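PDB 3L4E: uncharacterized peptidase Lmo0363 from Listeria monocytogenes, which is uncharacterised but probably acts as a serine-type peptidase of the S51 family, resembling peptidase E. Local coordinates for residues V30-T35 with L58-L63; F82-G87 with L115-S120; L93-K98 with A142-N147. All coordinates share one frame; numbering follows the deposited sequence. Where two conformers were deposited one is given.

How the contacts relate
Contacts 1 and 2 lie in the same mixed sheet, where strand 29-33 is flanked by 59-62 and 82-85, and 82-85 also pairs with 115-119. The two ladders are joined directly: Ile33 N and Thr31 O bond to the backbone of Tyr84, and the rings of Phe32 and Tyr84 meet. Contact 2 is fully buried near the middle of the chain and ends at the putative nucleophile, whereas contact 1, also largely buried, reaches the edge strand with its more exposed glutamates. Contact 3 is partly buried and peripheral, with a helix side chain gripping loop amides; it meets the sheet where Leu93 packs on Val85.

Contact 1 (V30-T35 with L58-L63); sequences VTFIPT and LLVEEL
Glu61 O is approached twice from strand 29-33. Phe32 N donates an almost straight bond to Glu61 O (2.9 Å, 174° at the hydrogen) from above the carbonyl plane, and the CA-H of Thr31 contacts the same oxygen, with Thr31 CA 3.5 Å from Glu61 O. Phe32 O is held similarly, by Leu63 N at 2.9 Å and by the CA-H of Glu62. Val30 N to Leu59 O and Glu61 N to Val30 O, each 2.8 Å, complete a parallel ladder that pairs Val30 with Val60, Thr31 with Glu61 and Phe32 with Glu62. On the face carrying Val30, Phe32, Val60 and Glu62, Val60 CG1 presses on Phe32 CB at 3.4 Å and meets the ring obliquely. Phe32 CG, anti to the backbone N (chi1 -178°), lies beside the same methyl. The Phe32 and Glu62 side chains lie side by side and point the same way, ring and carboxylate planes 40° apart. Glu62 OE2 forms a salt bridge with Lys50 of helix 44-55, the connection of this beta-alpha-beta unit. On the Thr31 face, Thr31 CG2 touches Leu63 CD2 at 3.6 Å, while Thr31 OG1 and Glu61 OE1 both bond to Asn80, and Glu61 OE2 pairs with Lys79. The buried inner strand thus gives Val30, Phe32 and Ile33 to the packing, while the more exposed edge strand carries two carboxylates whose charges Lys50 and Lys79 probably offset.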
loop_
_atom_site.group_PDB
_atom_site.type_symbol
_atom_site.label_atom_id
_atom_site.label_comp_id
_atom_site.label_asym_id
_atom_site.label_seq_id
_atom_site.Cartn_x
_atom_site.Cartn_y
_atom_site.Cartn_z
ATOM N N VAL A 30 -10.858 -7.659 -6.201
ATOM C CA VAL A 30 -9.910 -6.717 -5.614
ATOM C C VAL A 30 -10.237 -5.298 -6.065
ATOM O O VAL A 30 -10.355 -5.052 -7.259
ATOM C CB VAL A 30 -8.471 -7.047 -6.075
ATOM C CG1 VAL A 30 -7.455 -6.068 -5.486
ATOM C CG2 VAL A 30 -8.113 -8.477 -5.716
ATOM N N THR A 31 -10.390 -4.377 -5.114
ATOM C CA THR A 31 -10.396 -2.953 -5.421
ATOM C C THR A 31 -8.939 -2.534 -5.559
ATOM O O THR A 31 -8.193 -2.534 -4.577
ATOM C CB THR A 31 -11.064 -2.116 -4.307
ATOM O OG1 THR A 31 -12.439 -2.490 -4.187
ATOM C CG2 THR A 31 -10.994 -0.638 -4.639
ATOM N N PHE A 32 -8.547 -2.191 -6.782
ATOM C CA PHE A 32 -7.153 -1.941 -7.151
ATOM C C PHE A 32 -6.984 -0.437 -7.328
ATOM O O PHE A 32 -7.562 0.147 -8.245
ATOM C CB PHE A 32 -6.880 -2.696 -8.467
ATOM C CG PHE A 32 -5.476 -2.603 -8.988
ATOM C CD1 PHE A 32 -4.506 -3.496 -8.564
ATOM C CD2 PHE A 32 -5.145 -1.670 -9.970
ATOM C CE1 PHE A 32 -3.206 -3.443 -9.083
ATOM C CE2 PHE A 32 -3.852 -1.602 -10.482
ATOM C CZ PHE A 32 -2.881 -2.493 -10.040
ATOM N N ILE A 33 -6.211 0.181 -6.433
ATOM C CA ILE A 33 -6.054 1.637 -6.388
ATOM C C ILE A 33 -4.658 2.057 -6.858
ATOM O O ILE A 33 -3.683 1.879 -6.136
ATOM C CB ILE A 33 -6.303 2.164 -4.959
ATOM C CG1 ILE A 33 -7.732 1.822 -4.511
ATOM C CG2 ILE A 33 -6.044 3.674 -4.888
ATOM C CD1 ILE A 33 -7.966 2.032 -3.023
ATOM N N PRO A 34 -4.554 2.571 -8.094
ATOM C CA PRO A 34 -3.256 2.947 -8.668
ATOM C C PRO A 34 -2.958 4.444 -8.531
ATOM O O PRO A 34 -2.017 4.949 -9.143
ATOM C CB PRO A 34 -3.435 2.592 -10.146
ATOM C CG PRO A 34 -4.884 2.919 -10.397
ATOM C CD PRO A 34 -5.625 2.584 -9.112
ATOM N N THR A 35 -3.753 5.139 -7.726
ATOM C CA THR A 35 -3.656 6.596 -7.584
ATOM C C THR A 35 -2.243 7.139 -7.337
ATOM O O THR A 35 -1.854 8.154 -7.914
ATOM C CB THR A 35 -4.590 7.070 -6.466
ATOM O OG1 THR A 35 -5.922 6.611 -6.754
ATOM C CG2 THR A 35 -4.579 8.596 -6.334
ATOM N N LEU A 58 -7.691 -13.762 -9.395
ATOM C CA LEU A 58 -8.423 -12.642 -8.809
ATOM C C LEU A 58 -9.052 -11.770 -9.891
ATOM O O LEU A 58 -8.501 -11.626 -10.987
ATOM C CB LEU A 58 -7.497 -11.801 -7.925
ATOM C CG LEU A 58 -7.013 -12.526 -6.674
ATOM C CD1 LEU A 58 -5.788 -11.836 -6.079
ATOM C CD2 LEU A 58 -8.137 -12.630 -5.658
ATOM N N LEU A 59 -10.214 -11.201 -9.579
ATOM C CA LEU A 59 -10.879 -10.257 -10.470
ATOM C C LEU A 59 -10.521 -8.855 -10.011
ATOM O O LEU A 59 -10.861 -8.449 -8.893
ATOM C CB LEU A 59 -12.389 -10.443 -10.416
ATOM C CG LEU A 59 -12.883 -11.723 -11.068
ATOM C CD1 LEU A 59 -14.345 -11.959 -10.723
ATOM C CD2 LEU A 59 -12.683 -11.637 -12.575
ATOM N N VAL A 60 -9.812 -8.125 -10.863
ATOM C CA VAL A 60 -9.282 -6.820 -10.494
ATOM C C VAL A 60 -10.185 -5.697 -10.994
ATOM O O VAL A 60 -10.473 -5.607 -12.188
ATOM C CB VAL A 60 -7.868 -6.618 -11.059
ATOM C CG1 VAL A 60 -7.317 -5.265 -10.635
ATOM C CG2 VAL A 60 -6.954 -7.742 -10.598
ATOM N N GLU A 61 -10.614 -4.839 -10.075
ATOM C CA GLU A 61 -11.462 -3.700 -10.403
ATOM C C GLU A 61 -10.794 -2.384 -10.012
ATOM O O GLU A 61 -10.606 -2.102 -8.827
ATOM C CB GLU A 61 -12.809 -3.829 -9.697
ATOM C CG GLU A 61 -13.619 -5.030 -10.161
ATOM C CD GLU A 61 -14.982 -5.111 -9.506
ATOM O OE1 GLU A 61 -15.390 -4.125 -8.854
ATOM O OE2 GLU A 61 -15.645 -6.158 -9.649
ATOM N N GLU A 62 -10.455 -1.571 -11.007
ATOM C CA GLU A 62 -9.747 -0.327 -10.743
ATOM C C GLU A 62 -10.609 0.750 -10.074
ATOM O O GLU A 62 -11.788 0.920 -10.392
ATOM C CB GLU A 62 -9.110 0.204 -12.024
ATOM C CG GLU A 62 -8.190 -0.818 -12.670
ATOM C CD GLU A 62 -7.017 -0.185 -13.378
ATOM O OE1 GLU A 62 -6.969 1.065 -13.445
ATOM O OE2 GLU A 62 -6.145 -0.938 -13.865
ATOM N N LEU A 63 -9.995 1.466 -9.138
ATOM C CA LEU A 63 -10.614 2.602 -8.465
ATOM C C LEU A 63 -9.559 3.684 -8.308
ATOM O O LEU A 63 -8.621 3.520 -7.527
ATOM C CB LEU A 63 -11.158 2.199 -7.084
ATOM C CG LEU A 63 -11.731 3.304 -6.186
ATOM C CD1 LEU A 63 -12.996 3.887 -6.807
ATOM C CD2 LEU A 63 -12.011 2.800 -4.764
#

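Contact 2 (F82-G87 with L115-S120); sequences FIYVTG and LYIGES
Leu115 CD2 sits over one face of the Phe82 ring, 4.0 Å from the ring centroid and displaced toward the rim, a CH-pi contact, while Leu115 CB touches Phe82 CD1. The Tyr84 ring has Thr86 CG2 and a water in its plane at the edge; Ile117 CG2 comes obliquely to Tyr84 CD2 at 3.6 Å, Phe11 meets the ring edge-to-face, and the Phe32 ring meets it at a small interplanar angle. On the other side of the sheet the Tyr116 ring is crossed obliquely by the side chains of Ile83 and Val85, with Val85 CG2 3.6 Å from Tyr116 CE1. Tyr116 OH is hydrogen-bonded to Gly122 O. Between these two layers Ile83 N to Leu115 O, Ile117 N to Ile83 O, Val85 N to Ile117 O and Glu119 N to Val85 O form a regular parallel ladder, the shortest being Ile117 N to Ile83 O at 2.7 Å. Glu119 then ties the strand ends together. Its CG is anti to the backbone N (chi1 174°), and the extended chain brings OE2 to Gly87 N at 3.0 Å, received on the anti lone pair. The water bridges the same oxygen to Tyr84, 2.7 Å from Glu119 OE2 and 2.8 Å from Tyr84 OH; OE1 accepts from Phe11 N. These bonds hold the rotation of the buried carboxylate and satisfy both oxygens. Just beyond, Ser120 adopts a strained backbone (phi 50°, psi -110°) between strand 115-119 and helix 121-124; in the conformer given its OG bonds to Ser9 O, beside His161. Ser120 and His161 are the probable charge-relay pair, and the tight strand-turn-helix fits the nucleophile elbow of a serine hydrolase.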
loop_
_atom_site.group_PDB
_atom_site.type_symbol
_atom_site.label_atom_id
_atom_site.label_comp_id
_atom_site.label_asym_id
_atom_site.label_seq_id
_atom_site.Cartn_x
_atom_site.Cartn_y
_atom_site.Cartn_z
ATOM N N PHE A 82 -10.986 -7.620 -1.409
ATOM C CA PHE A 82 -9.680 -7.108 -1.000
ATOM C C PHE A 82 -9.502 -5.673 -1.446
ATOM O O PHE A 82 -10.177 -5.220 -2.367
ATOM C CB PHE A 82 -8.546 -7.931 -1.620
ATOM C CG PHE A 82 -8.634 -9.409 -1.349
ATOM C CD1 PHE A 82 -9.195 -9.889 -0.182
ATOM C CD2 PHE A 82 -8.135 -10.317 -2.265
ATOM C CE1 PHE A 82 -9.266 -11.243 0.058
ATOM C CE2 PHE A 82 -8.202 -11.675 -2.028
ATOM C CZ PHE A 82 -8.768 -12.139 -0.868
ATOM N N ILE A 83 -8.588 -4.964 -0.782
ATOM C CA ILE A 83 -8.174 -3.630 -1.198
ATOM C C ILE A 83 -6.683 -3.697 -1.518
ATOM O O ILE A 83 -5.910 -4.213 -0.719
ATOM C CB ILE A 83 -8.413 -2.587 -0.072
ATOM C CG1 ILE A 83 -9.893 -2.546 0.328
ATOM C CG2 ILE A 83 -7.938 -1.190 -0.504
ATOM C CD1 ILE A 83 -10.150 -1.877 1.677
ATOM N N TYR A 84 -6.279 -3.201 -2.685
ATOM C CA TYR A 84 -4.873 -3.227 -3.090
ATOM C C TYR A 84 -4.468 -1.822 -3.499
ATOM O O TYR A 84 -5.122 -1.204 -4.337
ATOM C CB TYR A 84 -4.705 -4.169 -4.280
ATOM C CG TYR A 84 -3.308 -4.310 -4.857
ATOM C CD1 TYR A 84 -2.723 -3.275 -5.592
ATOM C CD2 TYR A 84 -2.600 -5.505 -4.717
ATOM C CE1 TYR A 84 -1.458 -3.418 -6.156
ATOM C CE2 TYR A 84 -1.339 -5.659 -5.265
ATOM C CZ TYR A 84 -0.772 -4.616 -5.985
ATOM O OH TYR A 84 0.481 -4.787 -6.533
ATOM N N VAL A 85 -3.379 -1.329 -2.918
ATOM C CA VAL A 85 -2.892 0.013 -3.214
ATOM C C VAL A 85 -1.493 -0.079 -3.809
ATOM O O VAL A 85 -0.565 -0.562 -3.152
ATOM C CB VAL A 85 -2.896 0.895 -1.951
ATOM C CG1 VAL A 85 -2.320 2.291 -2.253
ATOM C CG2 VAL A 85 -4.314 1.000 -1.389
ATOM N N THR A 86 -1.347 0.378 -5.056
ATOM C CA THR A 86 -0.068 0.296 -5.760
ATOM C C THR A 86 0.936 1.296 -5.203
ATOM O O THR A 86 0.565 2.254 -4.521
ATOM C CB THR A 86 -0.198 0.608 -7.266
ATOM O OG1 THR A 86 -0.340 2.030 -7.444
ATOM C CG2 THR A 86 -1.382 -0.126 -7.911
ATOM N N GLY A 87 2.207 1.079 -5.523
ATOM C CA GLY A 87 3.234 2.060 -5.238
ATOM C C GLY A 87 3.040 3.347 -6.021
ATOM O O GLY A 87 2.127 3.468 -6.835
ATOM N N LEU A 115 -9.149 -7.606 3.733
ATOM C CA LEU A 115 -7.706 -7.661 3.521
ATOM C C LEU A 115 -7.202 -6.446 2.750
ATOM O O LEU A 115 -7.708 -6.132 1.670
ATOM C CB LEU A 115 -7.328 -8.939 2.769
ATOM C CG LEU A 115 -5.874 -9.062 2.307
ATOM C CD1 LEU A 115 -4.925 -9.035 3.495
ATOM C CD2 LEU A 115 -5.670 -10.328 1.479
ATOM N N TYR A 116 -6.192 -5.785 3.311
ATOM C CA TYR A 116 -5.528 -4.643 2.692
ATOM C C TYR A 116 -4.131 -5.038 2.225
ATOM O O TYR A 116 -3.316 -5.527 3.023
ATOM C CB TYR A 116 -5.443 -3.485 3.695
ATOM C CG TYR A 116 -4.726 -2.252 3.178
ATOM C CD1 TYR A 116 -5.425 -1.231 2.535
ATOM C CD2 TYR A 116 -3.351 -2.102 3.342
ATOM C CE1 TYR A 116 -4.778 -0.109 2.057
ATOM C CE2 TYR A 116 -2.688 -0.971 2.866
ATOM C CZ TYR A 116 -3.416 0.027 2.233
ATOM O OH TYR A 116 -2.794 1.152 1.743
ATOM N N ILE A 117 -3.867 -4.845 0.936
ATOM C CA ILE A 117 -2.550 -5.109 0.366
ATOM C C ILE A 117 -1.925 -3.767 0.021
ATOM O O ILE A 117 -2.475 -3.002 -0.781
ATOM C CB ILE A 117 -2.633 -5.960 -0.907
ATOM C CG1 ILE A 117 -3.363 -7.283 -0.639
ATOM C CG2 ILE A 117 -1.225 -6.190 -1.488
ATOM C CD1 ILE A 117 -3.847 -7.960 -1.919
ATOM N N GLY A 118 -0.801 -3.457 0.655
ATOM C CA GLY A 118 -0.156 -2.173 0.433
ATOM C C GLY A 118 1.237 -2.307 -0.133
ATOM O O GLY A 118 2.108 -2.904 0.509
ATOM N N GLU A 119 1.449 -1.747 -1.322
ATOM C CA GLU A 119 2.743 -1.815 -1.994
ATOM C C GLU A 119 3.470 -0.483 -1.948
ATOM O O GLU A 119 2.956 0.523 -2.446
ATOM C CB GLU A 119 2.561 -2.201 -3.455
ATOM C CG GLU A 119 3.858 -2.161 -4.249
ATOM C CD GLU A 119 3.629 -2.461 -5.709
ATOM O OE1 GLU A 119 4.000 -3.564 -6.137
ATOM O OE2 GLU A 119 3.058 -1.612 -6.425
ATOM N N SER A 120 4.670 -0.489 -1.369
ATOM C CA SER A 120 5.486 0.718 -1.241
ATOM C C SER A 120 4.675 1.875 -0.655
ATOM O O SER A 120 4.324 1.832 0.518
ATOM C CB SER A 120 6.136 1.073 -2.578
ATOM O OG SER A 120 7.097 0.090 -2.921
HETATM O O HOH W 1 1.293 -2.694 -8.141
#

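Contact 3 (L93-K98 with A142-N147); sequences LLQELK and AVNLTN
Hydrogen bonds from loop amides converge on the side-chain oxygen of Gln95. Asn144 N gives the stronger bond to Gln95 OE1 (2.8 Å, 154° at the hydrogen), approaching from above the plane of the side-chain carbonyl; Leu145 N adds a weak, bent one to Gln95 OE1 at 3.1 Å. Gln95 CG is anti to the backbone N (chi1 176°), and the chain beyond it is extended, carrying the amide out from helix 90-100 into the bend of the loop. The nitrogen end fixes the flip of that amide: Gln95 NE2 donates to Glu96 OE2 at 3.0 Å, close to the plane of the glutamine amide, and also to a water, 3.0 Å from Gln95 NE2, which in turn accepts from Val143 N. Glu96 has a second partner in Arg99. At the far end of the segments Lys98 NZ donates a hydrogen bond to Asn147 O (2.8 Å) from above its carbonyl plane, with Asp149 O a weak further acceptor for the ammonium. Apolar packing fills the middle. The Leu145 and Gln95 side chains lie alongside one another, pointing opposite ways, CB of Leu145 3.8 Å from CB of Gln95, and the leucine methyls diverge: CD1 rests on Lys98 CD at 3.8 Å, and CD2 meets Leu94 CD2 at 4.2 Å. Leu145 and Ala142 also touch Phe91 on the same helix, one turn before Gln95. Far from the putative catalytic pair, this is a non-regular loop strapped across a helix that follows an interior strand, 82-85, with Gln95 accepting the N-H groups of the loop bend and Lys98 holding a carbonyl farther along.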
loop_
_atom_site.group_PDB
_atom_site.type_symbol
_atom_site.label_atom_id
_atom_site.label_comp_id
_atom_site.label_asym_id
_atom_site.label_seq_id
_atom_site.Cartn_x
_atom_site.Cartn_y
_atom_site.Cartn_z
ATOM N N LEU A 93 -0.927 10.123 -2.979
ATOM C CA LEU A 93 -1.861 9.105 -2.503
ATOM C C LEU A 93 -2.598 9.546 -1.235
ATOM O O LEU A 93 -3.834 9.514 -1.173
ATOM C CB LEU A 93 -1.127 7.785 -2.269
ATOM C CG LEU A 93 -1.908 6.639 -1.618
ATOM C CD1 LEU A 93 -3.074 6.171 -2.482
ATOM C CD2 LEU A 93 -0.956 5.485 -1.300
ATOM N N LEU A 94 -1.851 9.954 -0.216
ATOM C CA LEU A 94 -2.473 10.354 1.047
ATOM C C LEU A 94 -3.350 11.587 0.842
ATOM O O LEU A 94 -4.444 11.688 1.399
ATOM C CB LEU A 94 -1.410 10.630 2.110
ATOM C CG LEU A 94 -1.941 10.944 3.510
ATOM C CD1 LEU A 94 -2.814 9.812 4.024
ATOM C CD2 LEU A 94 -0.780 11.231 4.479
ATOM N N GLN A 95 -2.865 12.516 0.030
ATOM C CA GLN A 95 -3.625 13.714 -0.290
ATOM C C GLN A 95 -5.004 13.377 -0.847
ATOM O O GLN A 95 -6.009 13.925 -0.407
ATOM C CB GLN A 95 -2.857 14.579 -1.287
ATOM C CG GLN A 95 -3.619 15.798 -1.746
ATOM C CD GLN A 95 -2.808 16.607 -2.713
ATOM O OE1 GLN A 95 -1.947 17.383 -2.307
ATOM N NE2 GLN A 95 -3.044 16.403 -4.008
ATOM N N GLU A 96 -5.052 12.466 -1.814
ATOM C CA GLU A 96 -6.319 12.129 -2.452
ATOM C C GLU A 96 -7.231 11.316 -1.529
ATOM O O GLU A 96 -8.453 11.510 -1.527
ATOM C CB GLU A 96 -6.072 11.426 -3.789
ATOM C CG GLU A 96 -5.328 12.316 -4.788
ATOM C CD GLU A 96 -6.048 13.646 -5.047
ATOM O OE1 GLU A 96 -7.202 13.626 -5.514
ATOM O OE2 GLU A 96 -5.460 14.714 -4.783
ATOM N N LEU A 97 -6.643 10.433 -0.725
ATOM C CA LEU A 97 -7.419 9.705 0.272
ATOM C C LEU A 97 -8.057 10.645 1.296
ATOM O O LEU A 97 -9.219 10.473 1.662
ATOM C CB LEU A 97 -6.556 8.663 0.980
ATOM C CG LEU A 97 -6.115 7.445 0.161
ATOM C CD1 LEU A 97 -5.147 6.600 0.969
ATOM C CD2 LEU A 97 -7.300 6.591 -0.289
ATOM N N LYS A 98 -7.306 11.639 1.764
ATOM C CA LYS A 98 -7.872 12.595 2.714
ATOM C C LYS A 98 -8.922 13.510 2.072
ATOM O O LYS A 98 -9.977 13.773 2.669
ATOM C CB LYS A 98 -6.777 13.438 3.374
ATOM C CG LYS A 98 -5.872 12.670 4.308
ATOM C CD LYS A 98 -4.976 13.632 5.082
ATOM C CE LYS A 98 -4.110 12.904 6.096
ATOM N NZ LYS A 98 -3.334 13.863 6.934
ATOM N N ALA A 142 2.130 16.909 -4.233
ATOM C CA ALA A 142 0.958 16.993 -3.367
ATOM C C ALA A 142 0.799 18.428 -2.870
ATOM O O ALA A 142 1.250 18.769 -1.771
ATOM C CB ALA A 142 1.106 16.039 -2.196
ATOM N N VAL A 143 0.165 19.276 -3.676
ATOM C CA VAL A 143 0.149 20.706 -3.380
ATOM C C VAL A 143 -0.916 21.112 -2.368
ATOM O O VAL A 143 -0.973 22.274 -1.966
ATOM C CB VAL A 143 -0.032 21.564 -4.652
ATOM C CG1 VAL A 143 1.068 21.268 -5.669
ATOM C CG2 VAL A 143 -1.424 21.358 -5.259
ATOM N N ASN A 144 -1.744 20.158 -1.950
ATOM C CA ASN A 144 -2.838 20.433 -1.015
ATOM C C ASN A 144 -2.696 19.764 0.350
ATOM O O ASN A 144 -3.348 20.160 1.309
ATOM C CB ASN A 144 -4.184 20.037 -1.626
ATOM C CG ASN A 144 -4.471 20.761 -2.917
ATOM O OD1 ASN A 144 -4.842 20.146 -3.917
ATOM N ND2 ASN A 144 -4.290 22.072 -2.909
ATOM N N LEU A 145 -1.848 18.747 0.438
ATOM C CA LEU A 145 -1.745 17.963 1.663
ATOM C C LEU A 145 -1.001 18.736 2.751
ATOM O O LEU A 145 0.192 18.986 2.619
ATOM C CB LEU A 145 -1.032 16.644 1.372
ATOM C CG LEU A 145 -0.806 15.690 2.540
ATOM C CD1 LEU A 145 -2.135 15.156 3.052
ATOM C CD2 LEU A 145 0.108 14.550 2.105
ATOM N N THR A 146 -1.700 19.090 3.830
ATOM C CA THR A 146 -1.139 19.978 4.854
ATOM C C THR A 146 -0.670 19.277 6.126
ATOM O O THR A 146 -0.052 19.892 6.992
ATOM C CB THR A 146 -2.148 21.071 5.273
ATOM O OG1 THR A 146 -3.326 20.456 5.805
ATOM C CG2 THR A 146 -2.527 21.941 4.083
ATOM N N ASN A 147 -0.976 17.994 6.237
ATOM C CA ASN A 147 -0.644 17.213 7.415
ATOM C C ASN A 147 -0.265 15.813 6.942
ATOM O O ASN A 147 -0.983 15.202 6.154
ATOM C CB ASN A 147 -1.862 17.157 8.331
ATOM C CG ASN A 147 -1.614 16.391 9.613
ATOM O OD1 ASN A 147 -0.675 15.618 9.732
ATOM N ND2 ASN A 147 -2.484 16.610 10.592
HETATM O O HOH W 2 -1.171 17.786 -5.863
#